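Local coordinates for protein lantibiotic dehydratase (PDB 5EHK) that acts as a tRNA-dependent lantibiotic dehydratase in NAI-107 biosynthesis, probably dehydrating hydroxyl-bearing side chains of the precursor peptide, at residues 188-200 / 241-253. Sequence-based numbering, arbitrary orientation.
Sequences RVLLAGVTVQAHQ and LGAARRPVLAGRL
Leu241, near the end of helix 235-243, meets Ala198 at one end of the central strand of a small three-stranded antiparallel sheet, a case of an edge strand held mainly by backbone bonds. Strand 195-198 is central, between strands 248-249 and 281-283; with the surrounding helices this is consistent with the winged-helix-like peptide-recognition element of lantibiotic dehydratases. CD2 of Leu241 reaches CB of Ala198 at 4.2 Å. At Ala244, where the chain leaves helix 235-243, the carbonyl oxygen accepts the amide of Ala198, though the modelled length of this bond is doubtfully short. The CB of Arg245 points away from strand 195-198, and its NH2 forms a salt bridge with OD1 of Asp609. Pro247 follows, its CA 3.8 Å from CB of Gln197, while OE1 of Gln197 takes the amide of Asp599. Val248 then forms a hydrogen-bonded antiparallel pair with Val196: Val196 N donates to Val248 O (2.8 Å), and Val248 N returns a bond of 3.0 Å to Val196 O. Leu249 and Thr195 form the next, non-hydrogen-bonded pair; with CG of Leu249 anti to its N (chi1 -180°), CD1 lies against the carbonyl oxygens of Ala192, Gly193 and Val194. Leu249 also occupies the N-cap position of helix 250-260, so the strand passes directly into that helix. Ala250 N donates to Val194 O (3.0 Å), nearly straight at 167°, and the next amide, Gly251 N, makes a weak bond to Ala192 O. Thus two amides of the first helical turn are used by the opposing loop. One turn on, Leu253 crosses Val196 at about a right angle. The two branches of Val196 divide the apolar contact: CG1 touches Ala250 CB at 3.9 Å, and CG2 meets Leu253 CD2 at 3.8 Å.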
loop_
_atom_site.group_PDB
_atom_site.type_symbol
_atom_site.label_atom_id
_atom_site.label_comp_id
_atom_site.label_asym_id
_atom_site.label_seq_id
_atom_site.Cartn_x
_atom_site.Cartn_y
_atom_site.Cartn_z
ATOM N N ARG A 188 -48.576 16.866 -18.515
ATOM C CA ARG A 188 -49.097 15.499 -18.582
ATOM C C ARG A 188 -49.723 15.173 -19.918
ATOM O O ARG A 188 -49.811 13.999 -20.294
ATOM C CB ARG A 188 -50.125 15.232 -17.493
ATOM C CG ARG A 188 -49.650 15.484 -16.090
ATOM C CD ARG A 188 -50.689 15.009 -15.110
ATOM N NE ARG A 188 -50.280 15.274 -13.740
ATOM C CZ ARG A 188 -50.985 14.921 -12.671
ATOM N NH1 ARG A 188 -52.131 14.270 -12.825
ATOM N NH2 ARG A 188 -50.538 15.201 -11.450
ATOM N N VAL A 189 -50.169 16.203 -20.629
ATOM C CA VAL A 189 -50.831 15.997 -21.912
ATOM C C VAL A 189 -49.808 15.851 -23.035
ATOM O O VAL A 189 -50.017 15.081 -23.987
ATOM C CB VAL A 189 -51.961 17.068 -22.195
ATOM C CG1 VAL A 189 -51.722 18.365 -21.424
ATOM C CG2 VAL A 189 -52.156 17.315 -23.693
ATOM N N LEU A 190 -48.698 16.576 -22.915
ATOM C CA LEU A 190 -47.587 16.388 -23.848
ATOM C C LEU A 190 -46.937 15.041 -23.551
ATOM O O LEU A 190 -46.654 14.265 -24.465
ATOM C CB LEU A 190 -46.568 17.531 -23.748
ATOM C CG LEU A 190 -45.253 17.444 -24.540
ATOM C CD1 LEU A 190 -45.491 17.277 -26.031
ATOM C CD2 LEU A 190 -44.368 18.665 -24.271
ATOM N N LEU A 191 -46.733 14.772 -22.259
ATOM C CA LEU A 191 -46.108 13.534 -21.790
ATOM C C LEU A 191 -46.679 12.264 -22.431
ATOM O O LEU A 191 -45.925 11.351 -22.755
ATOM C CB LEU A 191 -46.163 13.444 -20.258
ATOM C CG LEU A 191 -45.376 12.321 -19.575
ATOM C CD1 LEU A 191 -44.010 12.156 -20.219
ATOM C CD2 LEU A 191 -45.226 12.601 -18.069
ATOM N N ALA A 192 -47.990 12.221 -22.655
ATOM C CA ALA A 192 -48.589 11.035 -23.254
ATOM C C ALA A 192 -48.290 10.955 -24.741
ATOM O O ALA A 192 -48.487 9.900 -25.367
ATOM C CB ALA A 192 -50.074 11.016 -23.022
ATOM N N GLY A 193 -47.772 12.054 -25.291
ATOM C CA GLY A 193 -47.454 12.131 -26.710
ATOM C C GLY A 193 -46.127 11.483 -27.046
ATOM O O GLY A 193 -45.952 10.908 -28.124
ATOM N N VAL A 194 -45.189 11.584 -26.111
ATOM C CA VAL A 194 -43.862 10.997 -26.263
ATOM C C VAL A 194 -43.772 9.587 -25.662
ATOM O O VAL A 194 -44.683 9.128 -24.955
ATOM C CB VAL A 194 -42.807 11.870 -25.579
ATOM C CG1 VAL A 194 -42.966 13.326 -26.009
ATOM C CG2 VAL A 194 -42.942 11.749 -24.069
ATOM N N THR A 195 -42.653 8.916 -25.923
ATOM C CA THR A 195 -42.375 7.613 -25.333
ATOM C C THR A 195 -41.583 7.729 -24.018
ATOM O O THR A 195 -40.831 8.687 -23.820
ATOM C CB THR A 195 -41.597 6.728 -26.323
ATOM O OG1 THR A 195 -40.402 7.396 -26.749
ATOM C CG2 THR A 195 -42.454 6.402 -27.538
ATOM N N VAL A 196 -41.758 6.764 -23.114
ATOM C CA VAL A 196 -40.960 6.718 -21.875
ATOM C C VAL A 196 -40.330 5.331 -21.708
ATOM O O VAL A 196 -40.825 4.339 -22.278
ATOM C CB VAL A 196 -41.784 7.046 -20.609
ATOM C CG1 VAL A 196 -42.313 8.461 -20.677
ATOM C CG2 VAL A 196 -42.921 6.067 -20.448
ATOM N N GLN A 197 -39.235 5.262 -20.950
ATOM C CA GLN A 197 -38.614 3.977 -20.633
ATOM C C GLN A 197 -37.967 3.992 -19.270
ATOM O O GLN A 197 -37.635 5.063 -18.744
ATOM C CB GLN A 197 -37.578 3.572 -21.666
ATOM C CG GLN A 197 -36.226 4.232 -21.508
ATOM C CD GLN A 197 -35.329 3.967 -22.704
ATOM O OE1 GLN A 197 -35.252 4.769 -23.629
ATOM N NE2 GLN A 197 -34.651 2.836 -22.693
ATOM N N ALA A 198 -37.795 2.805 -18.685
ATOM C CA ALA A 198 -37.149 2.716 -17.378
ATOM C C ALA A 198 -35.680 3.078 -17.491
ATOM O O ALA A 198 -34.992 2.651 -18.415
ATOM C CB ALA A 198 -37.305 1.344 -16.787
ATOM N N HIS A 199 -35.216 3.908 -16.569
ATOM C CA HIS A 199 -33.805 4.248 -16.458
ATOM C C HIS A 199 -33.037 2.929 -16.389
ATOM O O HIS A 199 -33.445 2.006 -15.690
ATOM C CB HIS A 199 -33.580 5.050 -15.178
ATOM C CG HIS A 199 -32.232 5.700 -15.095
ATOM N ND1 HIS A 199 -31.057 4.982 -15.011
ATOM C CD2 HIS A 199 -31.880 7.002 -15.030
ATOM C CE1 HIS A 199 -30.038 5.817 -14.933
ATOM N NE2 HIS A 199 -30.511 7.049 -14.937
ATOM N N GLN A 200 -31.946 2.816 -17.130
ATOM C CA GLN A 200 -31.328 1.509 -17.293
ATOM C C GLN A 200 -30.539 1.050 -16.049
ATOM O O GLN A 200 -30.191 -0.119 -15.914
ATOM C CB GLN A 200 -30.490 1.464 -18.577
ATOM C CG GLN A 200 -31.294 1.676 -19.859
ATOM C CD GLN A 200 -31.306 3.144 -20.350
ATOM O OE1 GLN A 200 -30.876 4.066 -19.650
ATOM N NE2 GLN A 200 -31.786 3.348 -21.572
ATOM N N LEU A 241 -42.587 0.229 -14.386
ATOM C CA LEU A 241 -41.192 -0.002 -14.739
ATOM C C LEU A 241 -41.002 -1.211 -15.665
ATOM O O LEU A 241 -40.199 -1.161 -16.582
ATOM C CB LEU A 241 -40.333 -0.136 -13.486
ATOM C CG LEU A 241 -40.199 1.156 -12.679
ATOM C CD1 LEU A 241 -39.301 0.955 -11.445
ATOM C CD2 LEU A 241 -39.714 2.303 -13.541
ATOM N N GLY A 242 -41.749 -2.282 -15.447
ATOM C CA GLY A 242 -41.605 -3.463 -16.282
ATOM C C GLY A 242 -42.137 -3.265 -17.687
ATOM O O GLY A 242 -41.560 -3.743 -18.655
ATOM N N ALA A 243 -43.253 -2.564 -17.809
ATOM C CA ALA A 243 -43.836 -2.318 -19.125
ATOM C C ALA A 243 -43.008 -1.305 -19.916
ATOM O O ALA A 243 -43.004 -1.303 -21.150
ATOM C CB ALA A 243 -45.252 -1.835 -18.977
ATOM N N ALA A 244 -42.302 -0.450 -19.186
ATOM C CA ALA A 244 -41.451 0.565 -19.799
ATOM C C ALA A 244 -39.976 0.127 -19.856
ATOM O O ALA A 244 -39.060 0.971 -19.809
ATOM C CB ALA A 244 -41.590 1.883 -19.039
ATOM N N ARG A 245 -39.751 -1.187 -19.960
ATOM C CA ARG A 245 -38.395 -1.720 -20.071
ATOM C C ARG A 245 -37.781 -1.273 -21.390
ATOM O O ARG A 245 -36.681 -0.730 -21.426
ATOM C CB ARG A 245 -38.360 -3.248 -19.937
ATOM C CG ARG A 245 -36.961 -3.799 -20.136
ATOM C CD ARG A 245 -36.877 -5.317 -20.216
ATOM N NE ARG A 245 -35.582 -5.704 -20.783
ATOM C CZ ARG A 245 -35.342 -5.856 -22.088
ATOM N NH1 ARG A 245 -36.320 -5.678 -22.971
ATOM N NH2 ARG A 245 -34.126 -6.195 -22.513
ATOM N N ARG A 246 -38.501 -1.498 -22.477
ATOM C CA ARG A 246 -38.139 -0.863 -23.732
ATOM C C ARG A 246 -38.984 0.406 -23.908
ATOM O O ARG A 246 -40.019 0.547 -23.263
ATOM C CB ARG A 246 -38.289 -1.834 -24.899
ATOM C CG ARG A 246 -37.303 -2.996 -24.831
ATOM C CD ARG A 246 -37.530 -3.955 -25.989
ATOM N NE ARG A 246 -37.168 -3.338 -27.269
ATOM C CZ ARG A 246 -37.321 -3.916 -28.458
ATOM N NH1 ARG A 246 -37.835 -5.138 -28.551
ATOM N NH2 ARG A 246 -36.959 -3.268 -29.559
ATOM N N PRO A 247 -38.522 1.361 -24.740
ATOM C CA PRO A 247 -39.309 2.592 -24.884
ATOM C C PRO A 247 -40.720 2.293 -25.405
ATOM O O PRO A 247 -40.861 1.605 -26.430
ATOM C CB PRO A 247 -38.521 3.386 -25.929
ATOM C CG PRO A 247 -37.697 2.376 -26.647
ATOM C CD PRO A 247 -37.337 1.367 -25.617
ATOM N N VAL A 248 -41.728 2.788 -24.677
ATOM C CA VAL A 248 -43.143 2.557 -24.972
ATOM C C VAL A 248 -43.876 3.886 -24.913
ATOM O O VAL A 248 -43.511 4.759 -24.115
ATOM C CB VAL A 248 -43.781 1.578 -23.939
ATOM C CG1 VAL A 248 -44.043 2.260 -22.591
ATOM C CG2 VAL A 248 -45.060 0.993 -24.471
ATOM N N LEU A 249 -44.901 4.052 -25.749
ATOM C CA LEU A 249 -45.682 5.293 -25.762
ATOM C C LEU A 249 -46.367 5.547 -24.410
ATOM O O LEU A 249 -47.078 4.677 -23.908
ATOM C CB LEU A 249 -46.696 5.275 -26.905
ATOM C CG LEU A 249 -47.590 6.513 -27.052
ATOM C CD1 LEU A 249 -46.770 7.782 -27.214
ATOM C CD2 LEU A 249 -48.516 6.334 -28.248
ATOM N N ALA A 250 -46.146 6.723 -23.819
ATOM C CA ALA A 250 -46.558 6.969 -22.430
ATOM C C ALA A 250 -48.059 6.880 -22.228
ATOM O O ALA A 250 -48.525 6.398 -21.201
ATOM C CB ALA A 250 -46.046 8.300 -21.943
ATOM N N GLY A 251 -48.814 7.336 -23.220
ATOM C CA GLY A 251 -50.265 7.300 -23.147
ATOM C C GLY A 251 -50.802 5.883 -23.084
ATOM O O GLY A 251 -51.499 5.547 -22.136
ATOM N N ARG A 252 -50.437 5.047 -24.057
ATOM C CA ARG A 252 -50.843 3.641 -24.066
ATOM C C ARG A 252 -50.408 2.948 -22.769
ATOM O O ARG A 252 -51.114 2.079 -22.248
ATOM C CB ARG A 252 -50.248 2.908 -25.279
ATOM C CG ARG A 252 -50.667 3.483 -26.631
ATOM C CD ARG A 252 -49.976 2.833 -27.834
ATOM N NE ARG A 252 -50.563 3.318 -29.089
ATOM C CZ ARG A 252 -50.348 2.784 -30.295
ATOM N NH1 ARG A 252 -49.549 1.730 -30.432
ATOM N NH2 ARG A 252 -50.938 3.301 -31.373
ATOM N N LEU A 253 -49.259 3.355 -22.239
ATOM C CA LEU A 253 -48.754 2.807 -20.986
ATOM C C LEU A 253 -49.666 3.170 -19.820
ATOM O O LEU A 253 -50.046 2.309 -19.024
ATOM C CB LEU A 253 -47.329 3.298 -20.709
ATOM C CG LEU A 253 -46.750 2.852 -19.362
ATOM C CD1 LEU A 253 -46.343 1.419 -19.416
ATOM C CD2 LEU A 253 -45.553 3.706 -18.950
#